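Local coordinates for 3-HSA hydroxylase, oxygenase (Rhodococcus sp., PDB 2RFQ), which catalyses, as the oxygenase component of a two-component flavin monooxygenase, the FMNH2-dependent ortho-hydroxylation of the secosteroid phenol 3-HSA during cholesterol breakdown, at the interface of chains A and B. Sequence-based numbering; all coordinates share one arbitrary frame. Chains: chain A/B, 3-HSA hydroxylase, oxygenase.

Contact 1: the interface of chains A and B. Residues chain A 261, 264, 274, 280; chain B 382, 385, 387.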
# COMPACT_ATOMS: atom_id res chain seq x y z
N GLY A 261 0.86 1.06 -26.10
CA GLY A 261 -0.23 1.38 -27.04
C GLY A 261 -0.02 0.68 -28.37
O GLY A 261 -0.94 0.10 -28.93
N VAL A 264 -0.59 -3.17 -27.88
CA VAL A 264 -2.00 -3.53 -27.74
C VAL A 264 -2.78 -3.38 -29.05
O VAL A 264 -3.66 -4.19 -29.35
CB VAL A 264 -2.71 -2.76 -26.58
CG1 VAL A 264 -2.50 -1.28 -26.72
CG2 VAL A 264 -4.21 -3.08 -26.51
N LYS A 274 -4.11 -7.61 -25.68
CA LYS A 274 -5.23 -6.90 -26.27
C LYS A 274 -6.31 -6.55 -25.24
O LYS A 274 -7.02 -5.55 -25.40
CB LYS A 274 -5.82 -7.67 -27.45
CG LYS A 274 -6.95 -6.93 -28.18
CD LYS A 274 -6.46 -5.71 -28.96
CE LYS A 274 -6.18 -6.06 -30.41
NZ LYS A 274 -5.62 -4.91 -31.19
N LYS A 280 -4.16 -1.80 -17.75
CA LYS A 280 -4.97 -0.57 -17.86
C LYS A 280 -5.11 0.10 -16.51
O LYS A 280 -4.97 1.33 -16.38
CB LYS A 280 -6.34 -0.88 -18.45
CG LYS A 280 -6.24 -1.34 -19.89
CD LYS A 280 -7.60 -1.76 -20.43
CE LYS A 280 -7.51 -2.15 -21.90
NZ LYS A 280 -8.87 -2.60 -22.38
N THR B 382 -8.09 1.90 -21.58
CA THR B 382 -8.58 1.62 -22.93
C THR B 382 -8.43 2.87 -23.80
O THR B 382 -7.94 2.80 -24.92
CB THR B 382 -10.05 1.19 -22.85
OG1 THR B 382 -10.13 0.00 -22.06
CG2 THR B 382 -10.64 0.93 -24.24
N PHE B 385 -4.86 3.71 -24.86
CA PHE B 385 -4.40 2.82 -25.93
C PHE B 385 -5.09 3.08 -27.27
O PHE B 385 -4.75 2.45 -28.29
CB PHE B 385 -4.64 1.36 -25.53
CG PHE B 385 -3.81 0.88 -24.37
CD1 PHE B 385 -2.57 1.46 -24.09
CD2 PHE B 385 -4.24 -0.18 -23.60
CE1 PHE B 385 -1.78 0.99 -23.03
CE2 PHE B 385 -3.47 -0.67 -22.54
CZ PHE B 385 -2.22 -0.08 -22.26
N LEU B 387 -8.27 2.48 -27.96
CA LEU B 387 -9.24 1.40 -28.25
C LEU B 387 -10.67 1.89 -28.04
O LEU B 387 -10.90 2.81 -27.25
CB LEU B 387 -8.98 0.18 -27.38
CG LEU B 387 -7.69 -0.62 -27.52
CD1 LEU B 387 -7.51 -1.48 -26.29
CD2 LEU B 387 -7.69 -1.46 -28.78

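Contact 2: the interface of chains A and B. Residues chain A 285, 288-289, 292, 332; chain B 325, 328, 332.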
# COMPACT_ATOMS: atom_id res chain seq x y z
N GLU A 285 -3.85 4.36 -12.39
CA GLU A 285 -3.29 4.72 -11.08
C GLU A 285 -2.09 5.67 -11.22
O GLU A 285 -2.03 6.72 -10.56
CB GLU A 285 -2.84 3.47 -10.31
CG GLU A 285 -4.00 2.56 -9.94
CD GLU A 285 -3.49 1.24 -9.38
OE1 GLU A 285 -2.38 0.81 -9.79
OE2 GLU A 285 -4.19 0.65 -8.54
N SER A 288 -2.96 9.16 -12.59
CA SER A 288 -3.69 9.99 -11.62
C SER A 288 -2.78 10.48 -10.52
O SER A 288 -2.85 11.63 -10.10
CB SER A 288 -4.87 9.21 -11.03
OG SER A 288 -5.56 10.01 -10.07
N ASP A 289 -1.91 9.60 -10.05
CA ASP A 289 -1.02 9.96 -8.93
C ASP A 289 0.07 10.95 -9.34
O ASP A 289 0.44 11.84 -8.55
CB ASP A 289 -0.44 8.71 -8.29
CG ASP A 289 -1.50 7.86 -7.61
OD1 ASP A 289 -2.63 8.38 -7.37
OD2 ASP A 289 -1.20 6.69 -7.30
N ALA A 292 -1.73 14.22 -9.45
CA ALA A 292 -1.95 14.74 -8.09
C ALA A 292 -0.66 15.38 -7.54
O ALA A 292 -0.69 16.46 -6.93
CB ALA A 292 -2.42 13.63 -7.16
N ARG A 332 4.80 9.99 -4.72
CA ARG A 332 3.78 9.61 -5.72
C ARG A 332 4.43 9.35 -7.08
O ARG A 332 4.06 8.42 -7.80
CB ARG A 332 2.75 10.74 -5.88
CG ARG A 332 1.88 11.00 -4.63
CD ARG A 332 0.73 11.94 -5.00
NE ARG A 332 0.35 12.78 -3.86
CZ ARG A 332 -0.52 12.44 -2.90
NH1 ARG A 332 -0.81 13.29 -1.92
NH2 ARG A 332 -1.07 11.23 -2.90
N ASP B 325 -9.95 10.23 -11.98
CA ASP B 325 -9.66 10.89 -10.71
C ASP B 325 -10.79 10.90 -9.71
O ASP B 325 -10.57 11.06 -8.51
CB ASP B 325 -9.24 12.35 -10.97
CG ASP B 325 -7.94 12.44 -11.78
OD1 ASP B 325 -7.12 11.48 -11.75
OD2 ASP B 325 -7.74 13.48 -12.43
N ARG B 328 -10.89 7.73 -7.89
CA ARG B 328 -9.68 7.75 -7.05
C ARG B 328 -9.84 8.71 -5.87
O ARG B 328 -9.30 8.44 -4.78
CB ARG B 328 -8.44 8.11 -7.87
CG ARG B 328 -7.12 7.62 -7.17
CD ARG B 328 -6.05 7.28 -8.22
NE ARG B 328 -4.81 6.73 -7.65
CZ ARG B 328 -4.67 5.46 -7.29
NH1 ARG B 328 -5.70 4.59 -7.38
NH2 ARG B 328 -3.49 5.04 -6.83
N ARG B 332 -9.06 7.85 -2.09
CA ARG B 332 -8.12 8.61 -1.25
C ARG B 332 -8.82 9.06 0.04
O ARG B 332 -8.25 9.02 1.15
CB ARG B 332 -7.63 9.84 -1.99
CG ARG B 332 -6.80 9.56 -3.23
CD ARG B 332 -6.19 10.89 -3.74
NE ARG B 332 -5.96 10.87 -5.19
CZ ARG B 332 -4.86 10.38 -5.80
NH1 ARG B 332 -4.78 10.42 -7.13
NH2 ARG B 332 -3.86 9.83 -5.09
O HOH W 1 -5.38 2.02 -6.61

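Contact 1: the interface of chains A and B
A largely apolar patch that helps hold two subunits of the homotetramer together, this interface sets the C-terminal segment of chain B, B:Phe385 and B:Leu387 with the preceding helix 373-384, against helical elements of chain A. A:Val264, near the end of helix 233-266, divides its two methyls between two partners. CG1 lies over one face of the B:Phe385 ring, offset toward the rim on the CG side, 3.8 Å from the ring centroid, a CH-pi contact. Its chi1 of 53° places that methyl between the backbone N and the carbonyl carbon and turns CG2 toward B:Leu387, whose CD1 meets CG2 tip to tip at 3.7 Å. The side chains of A:Val264 and B:Phe385 cross at about a right angle, with the methyl on the ring face. One turn earlier, A:Gly261 offers its CA to B:Phe385 CD1 at 3.8 Å; the lack of a side chain there probably leaves room for the ring to approach the helix backbone. A:Lys280 of helix 277-309 passes the far rim, its CG 3.9 Å from B:Phe385 CE2. Behind the valine, A:Lys274 NZ donates to A:Val264 O at 2.8 Å, in the carbonyl plane, tying the end of helix 233-266 to the 3-10 turn 272-274. A polar bond across comes from A:Lys280: extended beyond CG, the chain carries its ammonium NZ to the hydroxyl OG1 of B:Thr382, 2.9 Å away.

Contact 2: the interface of chains A and B
Polar and charge-paired, this helix-to-helix interface joins helix 277-309 of chain A to helix 316-344 of chain B, and its two-fold twin repeats the pairing with the chains exchanged, linking two subunits of the homotetramer. A:Asp289 is the hub, gripped by two arginines. B:Arg328 takes it side-on: NE reaches OD1 at 2.8 Å, nearly straight (176° at H), and NH2 reaches OD2 at 2.9 Å, both on the syn side, NE well out of the carboxylate plane and NH2 less so. The acceptors lie in or close to the guanidinium plane, although that plane and the carboxylate are turned 36° apart. B:Arg332 instead comes end-on, both bonds to OD1 being 3.0 Å long and bent to 137° at H: NH1 arrives nearly along the C-O axis, NH2 from above the carboxylate plane, and OD1 is tilted from the guanidinium plane. OD1 thus receives three N-H donors, which probably favours the charged carboxylate. The B:Arg332 guanidinium has A:Ala292 CB near the rim of one face and B:Arg328 CG near the rim of the other, which probably limits its tilt. Its NH2 closely approaches A:Arg332 NH2, 3.8 Å away, where the two-fold relates the two copies, their guanidinium planes almost perpendicular. A:Ser288 OG, anti to the backbone N, donates to B:Asp325 OD1 at 2.7 Å, on the anti side and out of the carboxylate plane, and accepts from B:Arg332 NH1. One turn before the aspartate, A:Glu285 lays its CB over the B:Arg328 guanidinium near the rim. Water 1, at the guanidinium edge, lies 2.7 Å from both A:Glu285 OE2 and B:Arg328 NH1.

The C-alpha centres of contact 1 and contact 2 lie about 20 Å apart on the same two-fold interface. Helix 277-309 of chain A takes part in both, giving A:Lys280 to contact 1 and A:Glu285, A:Ser288, A:Asp289 and A:Ala292 to contact 2. On chain B the C-terminal segment serves contact 1 and helix 316-344 contact 2; chain A's copy of that helix also joins contact 2, placing it beside its twin, close to the two-fold axis. Mainly apolar packing near the C-terminus and ionic pairing between helices thus probably hold the same two subunits at separate points, each supplied twice by symmetry, probably restricting relative rotation.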